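PDB 2Q0V: ubiquitin-conjugating enzyme E2, putative from Plasmodium falciparum, which probably takes part in ubiquitin conjugation as an E2-fold protein related to the ubiquitin E2 variants, which lack the catalytic cysteine. Local coordinates for residues N111-L116 / I130-E135; E98-D103 / S139-L144; T90-T95 / C105-K110; C59-Q64 / Y74-F79. All blocks are in the same frame, centred on the assembly; numbering follows the deposited sequence.

Interaction 1: residues N111-L116 / I130-E135; sequences NNLHIL and ISLRQE
Leu113 and Ile115, at the start of the short helix 114-117 of a ubiquitin-conjugating (UBC) fold, rest on one flank of helix 125-135, and the pair illustrates how a turn of helix can be seated largely by aliphatic contacts. Leu113 occupies the N-cap position of the short helix. Its CG stands anti to the backbone N (chi1 -163°), which carries the two methyls toward helix 125-135, where they divide the work. CD1 runs against the aliphatic stem of Glu135, 3.3 Å from CG of Glu135, which is tight for two carbons, and 3.9 Å from its CD; the two side chains pass each other in opposite directions. The bend of Glu135 at chi2 (-54°) turns the carboxylate aside, leaving CG to make the closest approach. The side chains of Leu113 and Leu132 cross at about a right angle, with their CD2 atoms 4.0 Å apart.

One turn before Glu135, Ser131 faces Ile115. The Ser131 OG lies 3.5 Å from CG1 of Ile115 and 3.9 Å from its CG2, so it sits beside the fork of the branched side chain. This hydroxyl is already engaged with the carbonyl of Thr127, a bond along its own helix that lets a polar group border an apolar neighbour. Ile115 also leans on Thr127 and Ile128. Burying the short helix against the longer one after it is typical of the UBC fold, in which both follow the four-stranded sheet in the chain and the longer helix packs on it.

Interaction 2: residues E98-D103 / S139-L144; sequences EMSCVD and SANKRL
Around Asn141 and Ser100 the contact is tight and polar, whereas toward Glu98 and Leu144 it thins into an apolar brush at the surface. On the tight side OD1 of Asn141 accepts the backbone N-H of Ser100 at 2.8 Å, in a bond that is almost straight at hydrogen (173°), although the donor is tilted 22° from the plane of the carbonyl. The same oxygen lies 3.4 Å from CA of Met99, whose side chain crosses that of Asn141 at about a right angle. The other end of the amide is equally occupied: ND2 donates to the carbonyl of Glu135 and, at 2.7 Å, to a water. That water is also 2.7 Å from OG of Ser100 and joins it to ND2 by a hydrogen bond on each side. With both ends engaged, the amide can hardly rotate.

Two type I turns meet here, Met99 to Val102 in the loop that follows strand 90-93 and Asn141 to Leu144 in the loop after helix 125-135, so the amide of one turn's first residue ties together two loops of the UBC fold that are far apart in sequence.

Beyond them the packing loosens. Leu144 brings CD1 to 3.7 Å from the carbonyl O of Glu98, and its CD2 comes no nearer than 4.3 Å to CB of Glu98. Beyond CB the exposed Glu98 side chain, bent at chi2 (-83°), leads away from Leu144. Met99, by contrast, turns inward, where it reaches Phe93 and Leu132.

Interaction 3: residues T90-T95 / C105-K110; sequences TVKFDT and CGRVIK
The guanidinium of Arg107 has the ammonium of Lys92 over one face, and the ring of Phe93 has the carbonyl O of Gly106 at its edge, near the ring plane. The first pair is uncomfortable: NZ of Lys92 stands 3.1 Å from NH2 of Arg107, both are donors, and their like charges probably repel. The two long side chains nevertheless run side by side in the same direction, with their CB atoms 3.6 Å apart. Val108 meets the Phe93 ring obliquely through CG2, a methyl that lies closer to Val91, 3.5 Å from Val91 CG1.

Beneath the side chains, Lys92 and Arg107 form a single beta bridge framed by two backbone bonds. Val108 N donates to Val91 O at 2.8 Å and Phe93 N to Gly106 O at 2.7 Å, the former almost straight (176°). At the positive phi of Gly106 (91°) a CB would hit Phe93 O and the preceding carbonyl. Farther along, a water accepts from Val91 N at 3.0 Å and donates to Val108 O at 3.2 Å, continuing the link where the chains part. A returning loop thus clips onto the edge strand of the UBC-fold sheet by one isolated beta bridge.

Interaction 4: residues C59-Q64 / Y74-F79; sequences CTIFGQ and YSLTIF
Leu76 and Cys59 are partners in the antiparallel hairpin of strands 56-62 and 73-79, the central pair of the four-stranded UBC-fold sheet. The Leu76 side chain can be traced outward. Its CB lies close to the carbonyl O of Lys92 on the next strand. With CG set between the backbone N and the carbonyl carbon (chi1 48°), the chain leans over the hairpin instead of away from it, and CG comes 4.3 Å from CB of Cys59. At the tip, CD2 touches both CG1 and CD1 of Ile61, each at 3.8 Å, while CD1 approaches the same Ile61 CD1 at 4.0 Å. Leu132 of helix 125-135 packs on both Leu76 and Ile61, placing this face of the sheet in the core.

The backbones hold the register. Cys59 with Leu76, and Ile61 with Tyr74, are hydrogen-bonded pairs, each linked in both directions by N-H to carbonyl bonds of 2.9 Å; the one from Ile61 N to Tyr74 O is the straightest, at 170°. Between them Thr60 and Ser75 form a non-hydrogen-bonded pair whose side chains lie on the other face. The strand axes run 144° apart.

Tyr74 is tucked in edgewise: the carbonyl O of Ile61 and CA of Gly63 both lie at its ring edge, near the ring plane, and Phe93 of the neighbouring strand also touches its side chain. At the far end of the pair, SG of Cys59 rests 4.0 Å from both CG1 and CD1 of Ile78.

Leu132 threads the set together. From interaction 1 its CD2 lies 3.9 Å from CE of Met99 in interaction 2, its CD1 4.0 Å from CG1 of Val91 in interaction 3, and its CB 3.5 Å from CD1 of Ile61 in interaction 4. Interactions 3 and 4 share the sheet, where Thr95 OG1 probably bonds to Ser75 N at 2.8 Å. Interactions 2 and 3 alternate along the chain and meet in a backbone hydrogen bond, Ile109 N to Cys101 O, 2.7 Å. Interactions 2 and 4 do not touch, their nearest atoms being about 6 Å apart. Segments 105-110 and 111-116 probably include the part of the chain where active E2 enzymes carry their catalytic cysteine.

Interaction 1: residues N111-L116 / I130-E135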
loop_
_atom_site.group_PDB
_atom_site.type_symbol
_atom_site.label_atom_id
_atom_site.label_comp_id
_atom_site.label_asym_id
_atom_site.label_seq_id
_atom_site.Cartn_x
_atom_site.Cartn_y
_atom_site.Cartn_z
ATOM N N ASN A 111 7.905 -4.006 -11.172
ATOM C CA ASN A 111 9.290 -3.768 -11.561
ATOM C C ASN A 111 9.725 -2.306 -11.550
ATOM O O ASN A 111 10.925 -2.001 -11.660
ATOM C CB ASN A 111 9.591 -4.418 -12.915
ATOM C CG ASN A 111 9.638 -5.937 -12.835
ATOM O OD1 ASN A 111 10.136 -6.507 -11.852
ATOM N ND2 ASN A 111 9.119 -6.609 -13.870
ATOM N N ASN A 112 8.752 -1.411 -11.395
ATOM C CA ASN A 112 9.015 0.018 -11.241
ATOM C C ASN A 112 8.996 0.555 -9.798
ATOM O O ASN A 112 9.031 1.757 -9.593
ATOM C CB ASN A 112 8.031 0.815 -12.094
ATOM C CG ASN A 112 8.159 0.518 -13.548
ATOM O OD1 ASN A 112 8.823 -0.441 -13.947
ATOM N ND2 ASN A 112 7.531 1.333 -14.360
ATOM N N LEU A 113 8.914 -0.333 -8.816
ATOM C CA LEU A 113 8.936 0.036 -7.406
ATOM C C LEU A 113 9.893 -0.958 -6.717
ATOM O O LEU A 113 9.662 -2.178 -6.781
ATOM C CB LEU A 113 7.514 -0.005 -6.813
ATOM C CG LEU A 113 7.239 0.719 -5.482
ATOM C CD1 LEU A 113 7.339 2.249 -5.621
ATOM C CD2 LEU A 113 5.913 0.336 -4.839
ATOM N N HIS A 114 10.963 -0.443 -6.097
ATOM C CA HIS A 114 12.008 -1.276 -5.475
ATOM C C HIS A 114 11.451 -2.319 -4.553
ATOM O O HIS A 114 11.734 -3.487 -4.724
ATOM C CB HIS A 114 13.067 -0.466 -4.691
ATOM C CG HIS A 114 13.988 -1.339 -3.857
ATOM N ND1 HIS A 114 15.192 -1.830 -4.331
ATOM C CD2 HIS A 114 13.841 -1.857 -2.608
ATOM C CE1 HIS A 114 15.755 -2.585 -3.401
ATOM N NE2 HIS A 114 14.956 -2.621 -2.347
ATOM N N ILE A 115 10.660 -1.915 -3.566
ATOM C CA ILE A 115 10.249 -2.868 -2.546
ATOM C C ILE A 115 9.396 -4.001 -3.091
ATOM O O ILE A 115 9.335 -5.046 -2.464
ATOM C CB ILE A 115 9.589 -2.215 -1.281
ATOM C CG1 ILE A 115 8.364 -1.390 -1.651
ATOM C CG2 ILE A 115 10.593 -1.400 -0.450
ATOM C CD1 ILE A 115 7.127 -2.090 -1.238
ATOM N N LEU A 116 8.726 -3.804 -4.231
ATOM C CA LEU A 116 7.912 -4.887 -4.826
ATOM C C LEU A 116 8.762 -5.753 -5.718
ATOM O O LEU A 116 8.666 -6.973 -5.655
ATOM C CB LEU A 116 6.699 -4.364 -5.603
ATOM C CG LEU A 116 5.569 -3.709 -4.788
ATOM C CD1 LEU A 116 4.549 -3.124 -5.743
ATOM C CD2 LEU A 116 4.904 -4.670 -3.786
ATOM N N ILE A 130 4.084 3.759 2.498
ATOM C CA ILE A 130 5.251 4.643 2.605
ATOM C C ILE A 130 6.057 4.809 1.325
ATOM O O ILE A 130 6.395 5.905 0.923
ATOM C CB ILE A 130 6.199 4.161 3.712
ATOM C CG1 ILE A 130 5.513 4.255 5.067
ATOM C CG2 ILE A 130 7.535 5.000 3.727
ATOM C CD1 ILE A 130 6.437 3.684 6.254
ATOM N N SER A 131 6.351 3.706 0.668
ATOM C CA SER A 131 7.058 3.741 -0.616
ATOM C C SER A 131 6.341 4.483 -1.706
ATOM O O SER A 131 6.982 5.144 -2.517
ATOM C CB SER A 131 7.369 2.331 -1.084
ATOM O OG SER A 131 8.456 1.873 -0.335
ATOM N N LEU A 132 5.020 4.334 -1.746
ATOM C CA LEU A 132 4.188 5.037 -2.715
ATOM C C LEU A 132 4.131 6.536 -2.440
ATOM O O LEU A 132 4.218 7.343 -3.364
ATOM C CB LEU A 132 2.791 4.411 -2.780
ATOM C CG LEU A 132 2.732 3.025 -3.470
ATOM C CD1 LEU A 132 1.321 2.393 -3.283
ATOM C CD2 LEU A 132 3.100 3.128 -4.933
ATOM N N ARG A 133 4.061 6.913 -1.167
ATOM C CA ARG A 133 4.103 8.317 -0.848
ATOM C C ARG A 133 5.466 8.949 -1.172
ATOM O O ARG A 133 5.525 10.111 -1.523
ATOM C CB ARG A 133 3.740 8.546 0.607
ATOM C CG ARG A 133 2.827 9.682 0.765
ATOM C CD ARG A 133 1.936 9.546 1.986
ATOM N NE ARG A 133 2.566 10.251 3.079
ATOM C CZ ARG A 133 2.699 11.571 3.178
ATOM N NH1 ARG A 133 3.332 12.061 4.223
ATOM N NH2 ARG A 133 2.204 12.391 2.276
ATOM N N GLN A 134 6.549 8.178 -1.085
ATOM C CA GLN A 134 7.881 8.692 -1.415
ATOM C C GLN A 134 8.116 8.827 -2.894
ATOM O O GLN A 134 8.783 9.753 -3.333
ATOM C CB GLN A 134 8.961 7.851 -0.754
ATOM C CG GLN A 134 8.932 8.073 0.781
ATOM C CD GLN A 134 9.757 9.283 1.217
ATOM O OE1 GLN A 134 10.784 9.615 0.605
ATOM N NE2 GLN A 134 9.337 9.916 2.275
ATOM N N GLU A 135 7.542 7.907 -3.659
ATOM C CA GLU A 135 7.539 7.997 -5.103
ATOM C C GLU A 135 6.943 9.292 -5.645
ATOM O O GLU A 135 7.303 9.698 -6.741
ATOM C CB GLU A 135 6.765 6.824 -5.705
ATOM C CG GLU A 135 7.573 5.553 -5.761
ATOM C CD GLU A 135 8.893 5.717 -6.477
ATOM O OE1 GLU A 135 8.881 5.891 -7.728
ATOM O OE2 GLU A 135 9.944 5.657 -5.784
#

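Interaction 2: residues E98-D103 / S139-L144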
loop_
_atom_site.group_PDB
_atom_site.type_symbol
_atom_site.label_atom_id
_atom_site.label_comp_id
_atom_site.label_asym_id
_atom_site.label_seq_id
_atom_site.Cartn_x
_atom_site.Cartn_y
_atom_site.Cartn_z
ATOM N N GLU A 98 -1.478 9.457 -11.803
ATOM C CA GLU A 98 -0.421 9.279 -12.807
ATOM C C GLU A 98 0.896 9.229 -12.080
ATOM O O GLU A 98 1.324 10.223 -11.475
ATOM C CB GLU A 98 -0.433 10.392 -13.863
ATOM C CG GLU A 98 -1.675 10.346 -14.737
ATOM C CD GLU A 98 -1.568 9.352 -15.882
ATOM O OE1 GLU A 98 -0.507 9.333 -16.557
ATOM O OE2 GLU A 98 -2.540 8.597 -16.113
ATOM N N MET A 99 1.498 8.042 -12.093
ATOM C CA MET A 99 2.832 7.823 -11.517
ATOM C C MET A 99 3.571 6.828 -12.384
ATOM O O MET A 99 2.965 5.884 -12.901
ATOM C CB MET A 99 2.741 7.263 -10.100
ATOM C CG MET A 99 2.456 8.272 -9.033
ATOM S SD MET A 99 3.076 7.807 -7.393
ATOM C CE MET A 99 2.273 6.254 -7.152
ATOM N N SER A 100 4.880 6.994 -12.520
ATOM C CA SER A 100 5.660 6.052 -13.340
ATOM C C SER A 100 5.563 4.562 -12.931
ATOM O O SER A 100 5.830 3.688 -13.751
ATOM C CB SER A 100 7.113 6.513 -13.474
ATOM O OG SER A 100 7.817 6.323 -12.247
ATOM N N CYS A 101 5.176 4.264 -11.695
ATOM C CA CYS A 101 5.007 2.860 -11.247
ATOM C C CYS A 101 3.535 2.420 -11.156
ATOM O O CYS A 101 3.234 1.383 -10.577
ATOM C CB CYS A 101 5.677 2.654 -9.889
ATOM S SG CYS A 101 4.906 3.650 -8.603
ATOM N N VAL A 102 2.624 3.224 -11.708
ATOM C CA VAL A 102 1.205 2.856 -11.803
ATOM C C VAL A 102 0.804 2.650 -13.278
ATOM O O VAL A 102 1.057 3.504 -14.118
ATOM C CB VAL A 102 0.295 3.923 -11.091
ATOM C CG1 VAL A 102 -1.168 3.645 -11.300
ATOM C CG2 VAL A 102 0.617 3.992 -9.615
ATOM N N ASP A 103 0.171 1.524 -13.596
ATOM C CA ASP A 103 -0.274 1.286 -14.982
ATOM C C ASP A 103 -1.579 2.031 -15.353
ATOM O O ASP A 103 -2.139 2.797 -14.536
ATOM C CB ASP A 103 -0.313 -0.220 -15.331
ATOM C CG ASP A 103 -1.483 -0.970 -14.701
ATOM O OD1 ASP A 103 -2.488 -0.346 -14.305
ATOM O OD2 ASP A 103 -1.400 -2.215 -14.617
ATOM N N SER A 139 11.292 13.103 -9.254
ATOM C CA SER A 139 11.238 14.090 -10.329
ATOM C C SER A 139 10.516 13.572 -11.574
ATOM O O SER A 139 10.020 14.363 -12.404
ATOM C CB SER A 139 12.648 14.595 -10.673
ATOM O OG SER A 139 13.151 15.404 -9.599
ATOM N N ALA A 140 10.457 12.249 -11.709
ATOM C CA ALA A 140 9.643 11.637 -12.753
ATOM C C ALA A 140 8.127 11.729 -12.445
ATOM O O ALA A 140 7.304 11.514 -13.344
ATOM C CB ALA A 140 10.060 10.206 -12.963
ATOM N N ASN A 141 7.767 12.064 -11.197
ATOM C CA ASN A 141 6.352 12.080 -10.768
ATOM C C ASN A 141 5.815 13.424 -10.281
ATOM O O ASN A 141 4.669 13.751 -10.555
ATOM C CB ASN A 141 6.056 11.029 -9.675
ATOM C CG ASN A 141 6.283 9.601 -10.119
ATOM O OD1 ASN A 141 5.941 9.189 -11.224
ATOM N ND2 ASN A 141 6.825 8.816 -9.220
ATOM N N LYS A 142 6.615 14.179 -9.528
ATOM C CA LYS A 142 6.104 15.345 -8.777
ATOM C C LYS A 142 5.546 16.533 -9.583
ATOM O O LYS A 142 4.860 17.380 -9.015
ATOM C CB LYS A 142 7.163 15.867 -7.820
ATOM C CG LYS A 142 8.250 16.684 -8.494
ATOM C CD LYS A 142 9.441 16.670 -7.614
ATOM C CE LYS A 142 10.148 17.964 -7.626
ATOM N NZ LYS A 142 11.484 17.690 -7.028
ATOM N N ARG A 143 5.864 16.591 -10.878
ATOM C CA ARG A 143 5.366 17.620 -11.788
ATOM C C ARG A 143 4.481 17.011 -12.861
ATOM O O ARG A 143 4.123 17.682 -13.821
ATOM C CB ARG A 143 6.531 18.368 -12.460
ATOM C CG ARG A 143 7.187 19.422 -11.570
ATOM C CD ARG A 143 8.390 20.086 -12.259
ATOM N NE ARG A 143 9.445 19.108 -12.564
ATOM C CZ ARG A 143 10.541 18.909 -11.824
ATOM N NH1 ARG A 143 11.419 17.980 -12.202
ATOM N NH2 ARG A 143 10.768 19.631 -10.718
ATOM N N LEU A 144 4.119 15.746 -12.695
ATOM C CA LEU A 144 3.303 15.039 -13.677
ATOM C C LEU A 144 1.842 15.538 -13.643
ATOM O O LEU A 144 1.245 15.629 -12.563
ATOM C CB LEU A 144 3.365 13.541 -13.397
ATOM C CG LEU A 144 3.844 12.571 -14.473
ATOM C CD1 LEU A 144 3.999 11.195 -13.814
ATOM C CD2 LEU A 144 2.899 12.493 -15.671
HETATM O O HOH W 1 7.225 6.180 -9.618
#

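Interaction 3: residues T90-T95 / C105-K110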
loop_
_atom_site.group_PDB
_atom_site.type_symbol
_atom_site.label_atom_id
_atom_site.label_comp_id
_atom_site.label_asym_id
_atom_site.label_seq_id
_atom_site.Cartn_x
_atom_site.Cartn_y
_atom_site.Cartn_z
ATOM N N THR A 90 -0.509 -7.744 -4.168
ATOM C CA THR A 90 -0.847 -6.951 -5.348
ATOM C C THR A 90 -1.396 -5.630 -4.849
ATOM O O THR A 90 -2.134 -5.581 -3.843
ATOM C CB THR A 90 -1.911 -7.624 -6.310
ATOM O OG1 THR A 90 -3.184 -7.733 -5.657
ATOM C CG2 THR A 90 -1.465 -8.987 -6.772
ATOM N N VAL A 91 -1.032 -4.565 -5.558
ATOM C CA VAL A 91 -1.388 -3.217 -5.172
ATOM C C VAL A 91 -2.097 -2.546 -6.337
ATOM O O VAL A 91 -1.591 -2.536 -7.462
ATOM C CB VAL A 91 -0.121 -2.380 -4.743
ATOM C CG1 VAL A 91 -0.522 -1.006 -4.186
ATOM C CG2 VAL A 91 0.743 -3.145 -3.747
ATOM N N LYS A 92 -3.276 -1.989 -6.065
ATOM C CA LYS A 92 -3.945 -1.135 -7.038
ATOM C C LYS A 92 -4.656 0.083 -6.454
ATOM O O LYS A 92 -5.258 0.046 -5.362
ATOM C CB LYS A 92 -4.865 -1.923 -7.991
ATOM C CG LYS A 92 -5.941 -2.756 -7.369
ATOM C CD LYS A 92 -6.361 -3.878 -8.342
ATOM C CE LYS A 92 -5.265 -4.981 -8.479
ATOM N NZ LYS A 92 -5.580 -6.139 -9.433
ATOM N N PHE A 93 -4.543 1.174 -7.197
ATOM C CA PHE A 93 -5.234 2.389 -6.873
ATOM C C PHE A 93 -6.674 2.253 -7.365
ATOM O O PHE A 93 -6.932 1.793 -8.490
ATOM C CB PHE A 93 -4.567 3.577 -7.559
ATOM C CG PHE A 93 -3.385 4.120 -6.830
ATOM C CD1 PHE A 93 -2.128 3.576 -7.022
ATOM C CD2 PHE A 93 -3.532 5.196 -5.943
ATOM C CE1 PHE A 93 -1.035 4.080 -6.350
ATOM C CE2 PHE A 93 -2.436 5.715 -5.267
ATOM C CZ PHE A 93 -1.186 5.163 -5.470
ATOM N N ASP A 94 -7.593 2.629 -6.486
ATOM C CA ASP A 94 -8.975 2.839 -6.828
ATOM C C ASP A 94 -9.110 4.307 -7.308
ATOM O O ASP A 94 -9.781 4.569 -8.295
ATOM C CB ASP A 94 -9.858 2.543 -5.605
ATOM C CG ASP A 94 -9.638 1.115 -5.037
ATOM O OD1 ASP A 94 -9.624 0.117 -5.807
ATOM O OD2 ASP A 94 -9.489 0.974 -3.799
ATOM N N THR A 95 -8.434 5.243 -6.626
ATOM C CA THR A 95 -8.348 6.639 -7.045
ATOM C C THR A 95 -7.329 6.773 -8.165
ATOM O O THR A 95 -6.230 6.169 -8.115
ATOM C CB THR A 95 -7.952 7.579 -5.889
ATOM O OG1 THR A 95 -8.760 7.307 -4.744
ATOM C CG2 THR A 95 -8.160 9.025 -6.264
ATOM N N CYS A 105 -4.576 1.037 -15.603
ATOM C CA CYS A 105 -5.722 0.654 -14.766
ATOM C C CYS A 105 -5.519 0.912 -13.273
ATOM O O CYS A 105 -6.365 0.550 -12.449
ATOM C CB CYS A 105 -6.083 -0.817 -14.977
ATOM S SG CYS A 105 -6.635 -1.138 -16.646
ATOM N N GLY A 106 -4.397 1.528 -12.923
ATOM C CA GLY A 106 -4.145 1.896 -11.534
ATOM C C GLY A 106 -3.418 0.820 -10.766
ATOM O O GLY A 106 -3.308 0.893 -9.541
ATOM N N ARG A 107 -2.926 -0.206 -11.453
ATOM C CA ARG A 107 -2.215 -1.185 -10.673
ATOM C C ARG A 107 -0.720 -0.959 -10.662
ATOM O O ARG A 107 -0.158 -0.417 -11.622
ATOM C CB ARG A 107 -2.760 -2.632 -10.762
ATOM C CG ARG A 107 -2.235 -3.639 -11.729
ATOM C CD ARG A 107 -2.686 -5.044 -11.190
ATOM N NE ARG A 107 -3.213 -6.006 -12.192
ATOM C CZ ARG A 107 -4.462 -6.028 -12.704
ATOM N NH1 ARG A 107 -4.793 -6.967 -13.592
ATOM N NH2 ARG A 107 -5.383 -5.117 -12.366
ATOM N N VAL A 108 -0.111 -1.242 -9.514
ATOM C CA VAL A 108 1.296 -0.952 -9.344
ATOM C C VAL A 108 2.133 -1.914 -10.184
ATOM O O VAL A 108 1.909 -3.131 -10.184
ATOM C CB VAL A 108 1.712 -0.878 -7.832
ATOM C CG1 VAL A 108 3.223 -0.675 -7.668
ATOM C CG2 VAL A 108 0.931 0.268 -7.137
ATOM N N ILE A 109 3.034 -1.329 -10.966
ATOM C CA ILE A 109 3.950 -2.073 -11.797
ATOM C C ILE A 109 5.118 -2.480 -10.902
ATOM O O ILE A 109 5.959 -1.664 -10.545
ATOM C CB ILE A 109 4.421 -1.235 -13.016
ATOM C CG1 ILE A 109 3.225 -0.624 -13.748
ATOM C CG2 ILE A 109 5.231 -2.086 -13.956
ATOM C CD1 ILE A 109 3.593 0.572 -14.649
ATOM N N LYS A 110 5.119 -3.756 -10.529
ATOM C CA LYS A 110 6.062 -4.351 -9.598
ATOM C C LYS A 110 7.521 -3.977 -9.900
ATOM O O LYS A 110 8.264 -3.618 -8.998
ATOM C CB LYS A 110 5.836 -5.870 -9.577
ATOM C CG LYS A 110 6.970 -6.716 -9.002
ATOM C CD LYS A 110 6.849 -8.206 -9.375
ATOM C CE LYS A 110 5.703 -8.877 -8.583
ATOM N NZ LYS A 110 5.694 -10.386 -8.700
HETATM O O HOH W 2 1.084 -4.790 -7.602
#

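Interaction 4: residues C59-Q64 / Y74-F79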
loop_
_atom_site.group_PDB
_atom_site.type_symbol
_atom_site.label_atom_id
_atom_site.label_comp_id
_atom_site.label_asym_id
_atom_site.label_seq_id
_atom_site.Cartn_x
_atom_site.Cartn_y
_atom_site.Cartn_z
ATOM N N CYS A 59 -6.858 0.850 1.933
ATOM C CA CYS A 59 -5.755 1.744 2.282
ATOM C C CYS A 59 -5.958 3.177 1.789
ATOM O O CYS A 59 -6.629 3.415 0.786
ATOM C CB CYS A 59 -4.452 1.188 1.724
ATOM S SG CYS A 59 -4.136 -0.533 2.189
ATOM N N THR A 60 -5.363 4.122 2.502
ATOM C CA THR A 60 -5.368 5.528 2.122
ATOM C C THR A 60 -3.945 6.102 2.156
ATOM O O THR A 60 -3.184 5.865 3.117
ATOM C CB THR A 60 -6.269 6.347 3.060
ATOM O OG1 THR A 60 -7.603 5.824 3.022
ATOM C CG2 THR A 60 -6.329 7.779 2.636
ATOM N N ILE A 61 -3.613 6.849 1.100
ATOM C CA ILE A 61 -2.404 7.653 1.002
ATOM C C ILE A 61 -2.794 9.152 0.873
ATOM O O ILE A 61 -3.512 9.545 -0.062
ATOM C CB ILE A 61 -1.566 7.251 -0.249
ATOM C CG1 ILE A 61 -0.878 5.904 -0.050
ATOM C CG2 ILE A 61 -0.489 8.274 -0.561
ATOM C CD1 ILE A 61 -0.231 5.393 -1.352
ATOM N N PHE A 62 -2.310 9.972 1.802
ATOM C CA PHE A 62 -2.281 11.422 1.603
ATOM C C PHE A 62 -1.194 11.843 0.599
ATOM O O PHE A 62 -0.039 11.410 0.684
ATOM C CB PHE A 62 -2.088 12.122 2.934
ATOM C CG PHE A 62 -2.082 13.628 2.851
ATOM C CD1 PHE A 62 -1.061 14.363 3.460
ATOM C CD2 PHE A 62 -3.102 14.324 2.185
ATOM C CE1 PHE A 62 -1.049 15.795 3.394
ATOM C CE2 PHE A 62 -3.098 15.726 2.117
ATOM C CZ PHE A 62 -2.070 16.465 2.725
ATOM N N GLY A 63 -1.584 12.659 -0.373
ATOM C CA GLY A 63 -0.648 13.248 -1.323
ATOM C C GLY A 63 0.478 14.010 -0.659
ATOM O O GLY A 63 0.365 14.503 0.457
ATOM N N GLN A 64 1.591 14.102 -1.354
ATOM C CA GLN A 64 2.790 14.688 -0.783
ATOM C C GLN A 64 2.768 16.253 -0.919
ATOM O O GLN A 64 2.566 16.787 -2.028
ATOM C CB GLN A 64 3.989 14.001 -1.475
ATOM C CG GLN A 64 5.317 13.966 -0.762
ATOM C CD GLN A 64 5.351 13.378 0.633
ATOM O OE1 GLN A 64 5.550 12.175 0.818
ATOM N NE2 GLN A 64 5.304 14.246 1.623
ATOM N N TYR A 74 -5.770 9.443 -1.825
ATOM C CA TYR A 74 -5.822 8.331 -2.766
ATOM C C TYR A 74 -6.250 7.104 -2.037
ATOM O O TYR A 74 -5.694 6.793 -0.986
ATOM C CB TYR A 74 -4.476 8.123 -3.457
ATOM C CG TYR A 74 -4.108 9.303 -4.321
ATOM C CD1 TYR A 74 -3.399 10.367 -3.788
ATOM C CD2 TYR A 74 -4.493 9.360 -5.656
ATOM C CE1 TYR A 74 -3.075 11.455 -4.540
ATOM C CE2 TYR A 74 -4.178 10.471 -6.433
ATOM C CZ TYR A 74 -3.465 11.516 -5.856
ATOM O OH TYR A 74 -3.127 12.640 -6.590
ATOM N N SER A 75 -7.268 6.435 -2.581
ATOM C CA SER A 75 -7.761 5.153 -2.076
ATOM C C SER A 75 -7.133 3.986 -2.845
ATOM O O SER A 75 -6.990 4.038 -4.078
ATOM C CB SER A 75 -9.285 5.052 -2.210
ATOM O OG SER A 75 -9.943 5.778 -1.185
ATOM N N LEU A 76 -6.760 2.935 -2.114
ATOM C CA LEU A 76 -6.191 1.797 -2.752
ATOM C C LEU A 76 -6.494 0.494 -2.051
ATOM O O LEU A 76 -7.020 0.487 -0.952
ATOM C CB LEU A 76 -4.704 1.994 -3.074
ATOM C CG LEU A 76 -3.550 2.506 -2.231
ATOM C CD1 LEU A 76 -2.349 2.446 -3.146
ATOM C CD2 LEU A 76 -3.726 3.921 -1.674
ATOM N N THR A 77 -6.237 -0.601 -2.755
ATOM C CA THR A 77 -6.599 -1.929 -2.313
ATOM C C THR A 77 -5.339 -2.777 -2.378
ATOM O O THR A 77 -4.675 -2.820 -3.401
ATOM C CB THR A 77 -7.756 -2.509 -3.213
ATOM O OG1 THR A 77 -8.921 -1.697 -3.046
ATOM C CG2 THR A 77 -8.115 -3.930 -2.846
ATOM N N ILE A 78 -4.994 -3.408 -1.263
ATOM C CA ILE A 78 -3.849 -4.338 -1.209
ATOM C C ILE A 78 -4.364 -5.770 -0.983
ATOM O O ILE A 78 -5.165 -6.025 -0.109
ATOM C CB ILE A 78 -2.770 -3.873 -0.157
ATOM C CG1 ILE A 78 -2.157 -2.553 -0.633
ATOM C CG2 ILE A 78 -1.681 -4.914 0.022
ATOM C CD1 ILE A 78 -0.976 -2.022 0.180
ATOM N N PHE A 79 -3.934 -6.701 -1.806
ATOM C CA PHE A 79 -4.394 -8.056 -1.643
ATOM C C PHE A 79 -3.240 -8.957 -1.303
ATOM O O PHE A 79 -2.331 -9.101 -2.115
ATOM C CB PHE A 79 -5.062 -8.576 -2.927
ATOM C CG PHE A 79 -5.428 -10.041 -2.844
ATOM C CD1 PHE A 79 -6.577 -10.436 -2.163
ATOM C CD2 PHE A 79 -4.594 -11.016 -3.389
ATOM C CE1 PHE A 79 -6.902 -11.772 -2.042
ATOM C CE2 PHE A 79 -4.914 -12.374 -3.270
ATOM C CZ PHE A 79 -6.068 -12.750 -2.597
#